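Local coordinates for GMP reductase (Trypanosoma brucei brucei, PDB 6JIG), which probably converts GMP to IMP with release of ammonia at the expense of NADPH, under allosteric control through guanine nucleotides bound to its CBS domains, at residues A[130-135]-A[143-148]; A[348-353]-A[366-371]; A[359-364]-A[449-454]. The protein carries 1 engineered substitution. All blocks are in the same frame, centred on the assembly; numbering follows the deposited sequence.

Contact 1: A[130-135]-A[143-148]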
loop_
_atom_site.group_PDB
_atom_site.type_symbol
_atom_site.label_atom_id
_atom_site.label_comp_id
_atom_site.label_asym_id
_atom_site.label_seq_id
_atom_site.Cartn_x
_atom_site.Cartn_y
_atom_site.Cartn_z
ATOM N N LEU A 130 -11.595 57.778 10.502
ATOM C CA LEU A 130 -12.471 58.498 9.594
ATOM C C LEU A 130 -12.358 59.977 9.921
ATOM O O LEU A 130 -12.381 60.360 11.095
ATOM C CB LEU A 130 -13.938 58.051 9.731
ATOM C CG LEU A 130 -14.278 56.560 9.666
ATOM C CD1 LEU A 130 -15.747 56.340 10.042
ATOM C CD2 LEU A 130 -13.986 55.993 8.277
ATOM N N LEU A 131 -12.218 60.808 8.893
ATOM C CA LEU A 131 -12.197 62.249 9.097
ATOM C C LEU A 131 -13.631 62.758 9.137
ATOM O O LEU A 131 -14.448 62.400 8.285
ATOM C CB LEU A 131 -11.381 62.939 8.002
ATOM C CG LEU A 131 -9.956 62.383 8.137
ATOM C CD1 LEU A 131 -9.251 62.188 6.802
ATOM C CD2 LEU A 131 -9.114 63.202 9.116
ATOM N N VAL A 132 -13.942 63.556 10.151
ATOM C CA VAL A 132 -15.281 64.106 10.314
ATOM C C VAL A 132 -15.353 65.411 9.534
ATOM O O VAL A 132 -14.545 66.318 9.753
ATOM C CB VAL A 132 -15.616 64.326 11.798
ATOM C CG1 VAL A 132 -17.060 64.782 11.951
ATOM C CG2 VAL A 132 -15.371 63.047 12.577
ATOM N N VAL A 133 -16.305 65.496 8.606
ATOM C CA VAL A 133 -16.453 66.653 7.737
ATOM C C VAL A 133 -17.909 67.102 7.760
ATOM O O VAL A 133 -18.814 66.348 8.128
ATOM C CB VAL A 133 -16.002 66.369 6.285
ATOM C CG1 VAL A 133 -14.528 65.909 6.244
ATOM C CG2 VAL A 133 -16.918 65.347 5.632
ATOM N N ASN A 134 -18.130 68.351 7.342
ATOM C CA ASN A 134 -19.467 68.931 7.462
ATOM C C ASN A 134 -20.450 68.283 6.493
ATOM O O ASN A 134 -21.591 67.983 6.870
ATOM C CB ASN A 134 -19.401 70.450 7.275
ATOM C CG ASN A 134 -19.085 70.859 5.853
ATOM O OD1 ASN A 134 -18.452 70.114 5.100
ATOM N ND2 ASN A 134 -19.518 72.054 5.477
ATOM N N CYS A 135 -20.028 68.033 5.255
ATOM C CA CYS A 135 -20.898 67.406 4.268
ATOM C C CYS A 135 -20.033 66.786 3.183
ATOM O O CYS A 135 -18.860 67.138 3.024
ATOM C CB CYS A 135 -21.887 68.403 3.655
ATOM S SG CYS A 135 -21.124 69.604 2.552
ATOM N N GLY A 143 -13.049 67.289 12.405
ATOM C CA GLY A 143 -12.354 66.519 13.412
ATOM C C GLY A 143 -12.040 65.133 12.890
ATOM O O GLY A 143 -12.118 64.870 11.689
ATOM N N ILE A 144 -11.708 64.246 13.818
ATOM C CA ILE A 144 -11.252 62.910 13.462
ATOM C C ILE A 144 -11.771 61.919 14.494
ATOM O O ILE A 144 -11.848 62.229 15.689
ATOM C CB ILE A 144 -9.710 62.870 13.353
ATOM C CG1 ILE A 144 -9.237 61.550 12.735
ATOM C CG2 ILE A 144 -9.057 63.116 14.705
ATOM C CD1 ILE A 144 -7.751 61.500 12.507
ATOM N N ILE A 145 -12.137 60.727 14.032
ATOM C CA ILE A 145 -12.611 59.670 14.914
ATOM C C ILE A 145 -11.913 58.364 14.550
ATOM O O ILE A 145 -11.771 58.025 13.368
ATOM C CB ILE A 145 -14.152 59.541 14.856
ATOM C CG1 ILE A 145 -14.676 58.663 15.996
ATOM C CG2 ILE A 145 -14.615 59.062 13.493
ATOM C CD1 ILE A 145 -16.111 58.968 16.368
ATOM N N THR A 146 -11.467 57.641 15.573
ATOM C CA THR A 146 -10.666 56.431 15.446
ATOM C C THR A 146 -11.372 55.262 16.117
ATOM O O THR A 146 -12.337 55.439 16.867
ATOM C CB THR A 146 -9.287 56.632 16.081
ATOM O OG1 THR A 146 -9.447 56.746 17.501
ATOM C CG2 THR A 146 -8.644 57.906 15.553
ATOM N N ARG A 147 -10.877 54.048 15.840
ATOM C CA ARG A 147 -11.410 52.865 16.516
ATOM C C ARG A 147 -11.282 53.006 18.025
ATOM O O ARG A 147 -12.172 52.587 18.775
ATOM C CB ARG A 147 -10.687 51.595 16.051
ATOM C CG ARG A 147 -11.199 51.011 14.754
ATOM C CD ARG A 147 -10.552 49.662 14.447
ATOM N NE ARG A 147 -11.171 49.023 13.284
ATOM C CZ ARG A 147 -10.856 49.311 12.025
ATOM N NH1 ARG A 147 -9.928 50.229 11.780
ATOM N NH2 ARG A 147 -11.459 48.691 11.015
ATOM N N HIS A 148 -10.179 53.599 18.481
ATOM C CA HIS A 148 -9.954 53.787 19.909
ATOM C C HIS A 148 -11.050 54.640 20.539
ATOM O O HIS A 148 -11.524 54.334 21.639
ATOM C CB HIS A 148 -8.575 54.411 20.130
ATOM C CG HIS A 148 -8.299 54.804 21.548
ATOM N ND1 HIS A 148 -8.548 56.071 22.034
ATOM C CD2 HIS A 148 -7.772 54.103 22.581
ATOM C CE1 HIS A 148 -8.198 56.130 23.308
ATOM N NE2 HIS A 148 -7.720 54.950 23.663
#

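Contact 2: A[348-353]-A[366-371]. With 5GP (guanosine-5'-monophosphate), chain B.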
loop_
_atom_site.group_PDB
_atom_site.type_symbol
_atom_site.label_atom_id
_atom_site.label_comp_id
_atom_site.label_asym_id
_atom_site.label_seq_id
_atom_site.Cartn_x
_atom_site.Cartn_y
_atom_site.Cartn_z
ATOM N N CYS A 348 13.186 38.910 -18.838
ATOM C CA CYS A 348 12.406 37.692 -19.042
ATOM C C CYS A 348 11.979 37.091 -17.712
ATOM O O CYS A 348 12.775 37.017 -16.770
ATOM C CB CYS A 348 13.201 36.657 -19.844
ATOM S SG CYS A 348 13.571 37.112 -21.546
ATOM N N ILE A 349 10.719 36.667 -17.651
ATOM C CA ILE A 349 10.142 35.962 -16.507
ATOM C C ILE A 349 10.161 34.465 -16.821
ATOM O O ILE A 349 9.516 34.037 -17.779
ATOM C CB ILE A 349 8.693 36.417 -16.244
ATOM C CG1 ILE A 349 8.603 37.947 -16.107
ATOM C CG2 ILE A 349 8.112 35.702 -14.987
ATOM C CD1 ILE A 349 7.196 38.481 -16.321
ATOM N N ALA A 350 10.858 33.660 -16.018
ATOM C CA ALA A 350 10.799 32.196 -16.171
ATOM C C ALA A 350 9.556 31.669 -15.458
ATOM O O ALA A 350 9.516 31.630 -14.227
ATOM C CB ALA A 350 12.064 31.547 -15.620
ATOM N N ASP A 351 8.544 31.243 -16.227
ATOM C CA ASP A 351 7.203 30.965 -15.700
ATOM C C ASP A 351 6.900 29.469 -15.744
ATOM O O ASP A 351 6.644 28.917 -16.819
ATOM C CB ASP A 351 6.156 31.744 -16.504
ATOM C CG ASP A 351 4.730 31.465 -16.053
ATOM O OD1 ASP A 351 4.538 31.019 -14.901
ATOM O OD2 ASP A 351 3.802 31.725 -16.848
ATOM N N GLY A 352 6.878 28.832 -14.581
ATOM C CA GLY A 352 6.346 27.484 -14.510
ATOM C C GLY A 352 7.421 26.433 -14.252
ATOM O O GLY A 352 8.570 26.548 -14.697
ATOM N N GLY A 353 7.027 25.373 -13.546
ATOM C CA GLY A 353 7.905 24.232 -13.380
ATOM C C GLY A 353 8.901 24.359 -12.256
ATOM O O GLY A 353 9.737 23.462 -12.083
ATOM N N ALA A 366 20.284 30.643 -15.732
ATOM C CA ALA A 366 20.067 30.452 -17.159
ATOM C C ALA A 366 19.676 31.748 -17.880
ATOM O O ALA A 366 19.407 31.716 -19.086
ATOM C CB ALA A 366 18.986 29.386 -17.389
ATOM N N GLY A 367 19.633 32.881 -17.185
ATOM C CA GLY A 367 19.380 34.165 -17.825
ATOM C C GLY A 367 18.092 34.854 -17.430
ATOM O O GLY A 367 17.893 36.005 -17.839
ATOM N N ALA A 368 17.189 34.212 -16.683
ATOM C CA ALA A 368 15.934 34.885 -16.336
ATOM C C ALA A 368 16.181 36.040 -15.375
ATOM O O ALA A 368 17.043 35.964 -14.502
ATOM C CB ALA A 368 14.942 33.920 -15.689
ATOM N N ASP A 369 15.383 37.110 -15.519
ATOM C CA ASP A 369 15.439 38.204 -14.549
ATOM C C ASP A 369 14.516 37.997 -13.363
ATOM O O ASP A 369 14.834 38.456 -12.254
ATOM C CB ASP A 369 15.115 39.541 -15.238
ATOM C CG ASP A 369 16.054 39.807 -16.383
ATOM O OD1 ASP A 369 17.218 40.135 -16.108
ATOM O OD2 ASP A 369 15.669 39.562 -17.546
ATOM N N THR A 370 13.386 37.329 -13.568
ATOM C CA THR A 370 12.469 36.983 -12.494
ATOM C C THR A 370 11.957 35.567 -12.726
ATOM O O THR A 370 12.105 34.996 -13.811
ATOM C CB THR A 370 11.252 37.921 -12.423
ATOM O OG1 THR A 370 10.578 37.912 -13.688
ATOM C CG2 THR A 370 11.658 39.362 -12.046
ATOM N N VAL A 371 11.316 35.021 -11.697
ATOM C CA VAL A 371 10.576 33.763 -11.809
ATOM C C VAL A 371 9.124 34.026 -11.434
ATOM O O VAL A 371 8.825 34.895 -10.606
ATOM C CB VAL A 371 11.165 32.654 -10.907
ATOM C CG1 VAL A 371 12.598 32.295 -11.342
ATOM C CG2 VAL A 371 11.148 33.080 -9.447
HETATM P P 5GP B . 3.752 26.348 -11.394
HETATM O O1P 5GP B . 4.519 25.113 -11.840
HETATM O O2P 5GP B . 2.459 26.029 -10.671
HETATM O O3P 5GP B . 4.600 27.394 -10.715
HETATM O "O5'" 5GP B . 3.382 27.018 -12.795
HETATM C "C5'" 5GP B . 2.430 28.063 -12.923
HETATM C "C4'" 5GP B . 2.302 28.497 -14.369
HETATM O "O4'" 5GP B . 1.599 27.479 -15.119
HETATM C "C3'" 5GP B . 1.476 29.750 -14.627
HETATM O "O3'" 5GP B . 2.177 30.955 -14.343
HETATM C "C2'" 5GP B . 1.060 29.588 -16.100
HETATM O "O2'" 5GP B . 2.076 30.026 -16.994
HETATM C "C1'" 5GP B . 0.974 28.067 -16.244
HETATM N N9 5GP B . -0.410 27.583 -16.299
HETATM C C8 5GP B . -1.394 27.817 -15.416
HETATM N N7 5GP B . -2.502 27.155 -15.841
HETATM C C5 5GP B . -2.175 26.498 -16.980
HETATM C C6 5GP B . -2.868 25.665 -17.848
HETATM O O6 5GP B . -4.062 25.388 -17.610
HETATM N N1 5GP B . -2.243 25.170 -18.929
HETATM C C2 5GP B . -0.959 25.459 -19.189
HETATM N N2 5GP B . -0.355 24.942 -20.282
HETATM N N3 5GP B . -0.248 26.257 -18.355
HETATM C C4 5GP B . -0.851 26.775 -17.260
#

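Contact 3: A[359-364]-A[449-454]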
loop_
_atom_site.group_PDB
_atom_site.type_symbol
_atom_site.label_atom_id
_atom_site.label_comp_id
_atom_site.label_asym_id
_atom_site.label_seq_id
_atom_site.Cartn_x
_atom_site.Cartn_y
_atom_site.Cartn_z
ATOM N N ASP A 359 15.693 25.527 -7.905
ATOM C CA ASP A 359 15.250 25.766 -9.279
ATOM C C ASP A 359 15.264 27.251 -9.625
ATOM O O ASP A 359 15.551 27.635 -10.770
ATOM C CB ASP A 359 13.841 25.212 -9.479
ATOM C CG ASP A 359 13.759 23.719 -9.275
ATOM O OD1 ASP A 359 14.807 23.048 -9.373
ATOM O OD2 ASP A 359 12.635 23.222 -9.023
ATOM N N ILE A 360 14.946 28.098 -8.656
ATOM C CA ILE A 360 15.013 29.540 -8.880
ATOM C C ILE A 360 16.441 29.968 -9.196
ATOM O O ILE A 360 16.678 30.753 -10.128
ATOM C CB ILE A 360 14.444 30.287 -7.658
ATOM C CG1 ILE A 360 12.958 29.949 -7.492
ATOM C CG2 ILE A 360 14.664 31.804 -7.814
ATOM C CD1 ILE A 360 12.308 30.588 -6.252
ATOM N N SER A 361 17.422 29.464 -8.431
ATOM C CA SER A 361 18.818 29.757 -8.758
ATOM C C SER A 361 19.153 29.328 -10.180
ATOM O O SER A 361 19.861 30.040 -10.902
ATOM C CB SER A 361 19.773 29.070 -7.775
ATOM O OG SER A 361 19.470 29.359 -6.413
ATOM N N LYS A 362 18.680 28.151 -10.597
ATOM C CA LYS A 362 18.981 27.702 -11.951
ATOM C C LYS A 362 18.332 28.608 -12.990
ATOM O O LYS A 362 18.943 28.922 -14.016
ATOM C CB LYS A 362 18.512 26.253 -12.145
ATOM C CG LYS A 362 19.198 25.266 -11.196
ATOM C CD LYS A 362 18.618 23.826 -11.343
ATOM C CE LYS A 362 19.054 22.945 -10.176
ATOM N NZ LYS A 362 18.560 21.526 -10.361
ATOM N N ALA A 363 17.081 29.006 -12.757
ATOM C CA ALA A 363 16.394 29.859 -13.722
ATOM C C ALA A 363 17.127 31.189 -13.901
ATOM O O ALA A 363 17.354 31.639 -15.030
ATOM C CB ALA A 363 14.950 30.085 -13.273
ATOM N N ILE A 364 17.514 31.822 -12.792
ATOM C CA ILE A 364 18.282 33.070 -12.864
ATOM C C ILE A 364 19.635 32.824 -13.523
ATOM O O ILE A 364 20.078 33.597 -14.380
ATOM C CB ILE A 364 18.458 33.686 -11.458
ATOM C CG1 ILE A 364 17.112 33.910 -10.770
ATOM C CG2 ILE A 364 19.242 34.986 -11.549
ATOM C CD1 ILE A 364 16.168 34.835 -11.535
ATOM N N GLY A 449 16.334 33.388 0.325
ATOM C CA GLY A 449 17.523 32.887 1.000
ATOM C C GLY A 449 18.186 31.745 0.252
ATOM O O GLY A 449 19.416 31.674 0.172
ATOM N N GLY A 450 17.383 30.829 -0.296
ATOM C CA GLY A 450 17.947 29.771 -1.120
ATOM C C GLY A 450 18.614 30.317 -2.367
ATOM O O GLY A 450 19.734 29.931 -2.704
ATOM N N LEU A 451 17.937 31.239 -3.065
ATOM C CA LEU A 451 18.563 31.903 -4.208
ATOM C C LEU A 451 19.896 32.541 -3.827
ATOM O O LEU A 451 20.877 32.442 -4.569
ATOM C CB LEU A 451 17.627 32.963 -4.796
ATOM C CG LEU A 451 18.273 33.882 -5.835
ATOM C CD1 LEU A 451 18.733 33.101 -7.069
ATOM C CD2 LEU A 451 17.305 34.968 -6.259
ATOM N N ARG A 452 19.938 33.255 -2.699
ATOM C CA ARG A 452 21.196 33.871 -2.290
ATOM C C ARG A 452 22.286 32.826 -2.087
ATOM O O ARG A 452 23.460 33.078 -2.383
ATOM C CB ARG A 452 21.007 34.684 -1.008
ATOM C CG ARG A 452 20.283 35.992 -1.224
ATOM C CD ARG A 452 20.039 36.681 0.114
ATOM N NE ARG A 452 19.265 37.892 -0.088
ATOM C CZ ARG A 452 19.775 39.116 -0.039
ATOM N NH1 ARG A 452 21.064 39.283 0.237
ATOM N NH2 ARG A 452 18.997 40.173 -0.251
ATOM N N SER A 453 21.919 31.648 -1.580
ATOM C CA SER A 453 22.891 30.571 -1.452
ATOM C C SER A 453 23.411 30.140 -2.822
ATOM O O SER A 453 24.618 29.972 -3.015
ATOM C CB SER A 453 22.277 29.394 -0.700
ATOM O OG SER A 453 23.243 28.368 -0.522
ATOM N N GLY A 454 22.511 29.958 -3.795
ATOM C CA GLY A 454 22.965 29.616 -5.136
ATOM C C GLY A 454 23.843 30.691 -5.748
ATOM O O GLY A 454 24.823 30.392 -6.430
#

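Contact 1: A[130-135]-A[143-148]
The flat carbonyl group of L130 is held between branches of I144 and I145. I144 CG1 lies on one face, 3.7 Å from L130 O, and the methyl I145 CG2 on the other, at 3.5 Å. Between these two carbons, I145 N donates to L130 O nearly along the C=O axis, and L130 N returns an equally straight bond of 2.9 Å to I145 O. The next pair of peptides is less regular. V132 N makes a short 2.7 Å bond to G143 O but comes from above the carbonyl plane, 44° out of it, while the return bond from G143 N to V132 O is longer and bent.

This is an antiparallel hairpin, with L130–I145 and V132–G143 as hydrogen-bonded pairs flanking the non-hydrogen-bonded pair L131–I144. L131 and I144 share one face of the sheet, where L131 CD2 touches I144 CG1 at 4.0 Å and the two side chains cross obliquely. L130, V132 and I145 share the other face. There I145 holds CG1 anti to the backbone N (chi1 -167°), which leaves CG2 in the crowded position and brings it to L130 CB at 4.0 Å. Opposite V132, G143 has only backbone to offer, and V132 CB rests against its carbonyl oxygen.

The hairpin belongs to the CBS module that binds guanine nucleotide: L131's side chain is about 6 Å from a bound GMP, and L130 neighbours nucleotide-binding R103. Strand 104-105 pairs with the far side of strand 129-133, helix 159-162 packs V159 on V132 and I145, and strand 203-208 brings L203 and L206 onto L131.

Contact 2: A[348-353]-A[366-371]
I349 turns CG1 beside its backbone N, anti to its carbonyl carbon (chi1 -53°), and T370 sets OG1 between its backbone N and carbonyl carbon (chi1 56°). Together these torsions bring I349 CG1 to 3.1 Å from T370 OG1, a tight fit on one face of a parallel strand pair. The pair closes a beta-alpha-beta unit of the TIM barrel, in which helix 357-365 connects the seventh strand, 348-351, to the eighth, 370-373. On the opposite face, A350 CB rests against A368 CB at 3.7 Å, with V371 CG1 somewhat farther off.

C348 O is gripped by two donors, D369 N at 2.9 Å in the carbonyl plane and T370 N at 3.3 Å, tilted from it. The side chain of D369 also reaches back, and OD2 uses its anti lone pair to accept from C348 N at 2.9 Å. Farther along, A350 N donates to T370 O. Ahead of strand 370-373, helix 357-365 ends in a Schellman motif, G367 taking a positive phi.

Past the paired residues, strand 348-351 runs into the GMP site. D351 takes the ribose hydroxyls O3' and O2' of the nucleotide on OD1 and OD2, at modelled distances too short to be taken literally; OD2 also forms a salt bridge with K309 NZ and a hydrogen bond with N290 ND2. The backbone turns through G352, and G353 N binds phosphate oxygen O1P at 3.0 Å.

Contact 3: A[359-364]-A[449-454]
S361 and L451 meet where two helices cross. S361 OG sits 3.5 Å from L451 CA and 3.7 Å from G454 CA, while L451 CD1 lies over S361 CA at 3.7 Å. The same methyl reaches I364 CG1 at 4.1 Å, the two side chains crossing at about a right angle, and touches I360 CG2 at 4.3 Å. L451 carries CG anti to its backbone N (chi1 170°), which swings its tip toward the other helix.

The helix axes approach to 8.5 Å at an angle of 54°. At G454 bare backbone faces the serine, and this lets S361 OG come so near. Helix 357-365 links the last two strands of the barrel, and I360 packs on V371 beneath it; helix 440-457 lies beside it round the barrel, L451 also meeting P48 ahead of strand 49-51. I364 also meets I463 and M466 of helix 463-469.

In another subunit, E428 takes a hydrogen bond from S453 OG and A324 O makes a weak one with S361 OG. S357 O, one turn back in helix 357-365 of the same chain, is an alternative weak acceptor. Neither weak bond reaches segment 449-454, where cohesion rests on van der Waals contact.

In the fold
Contact 1 comes first along the chain, in a CBS domain, and lies far from the other two: its centre is about 47 Å from that of contact 2 and about 49 Å from that of contact 3, on the other side of the chain's centre. Contacts 2 and 3 alternate their segments in sequence; their centres are about 11 Å apart and they touch. Helix 357-365 joins them, forming the crossover of contact 2 and one partner in contact 3; A363 O probably accepts from A368 N at 3.1 Å, and A363 packs on A350 and V371. The barrel contacts thus run from the GMP site to a subunit interface, whereas contact 1 belongs to the regulatory nucleotide-binding domain.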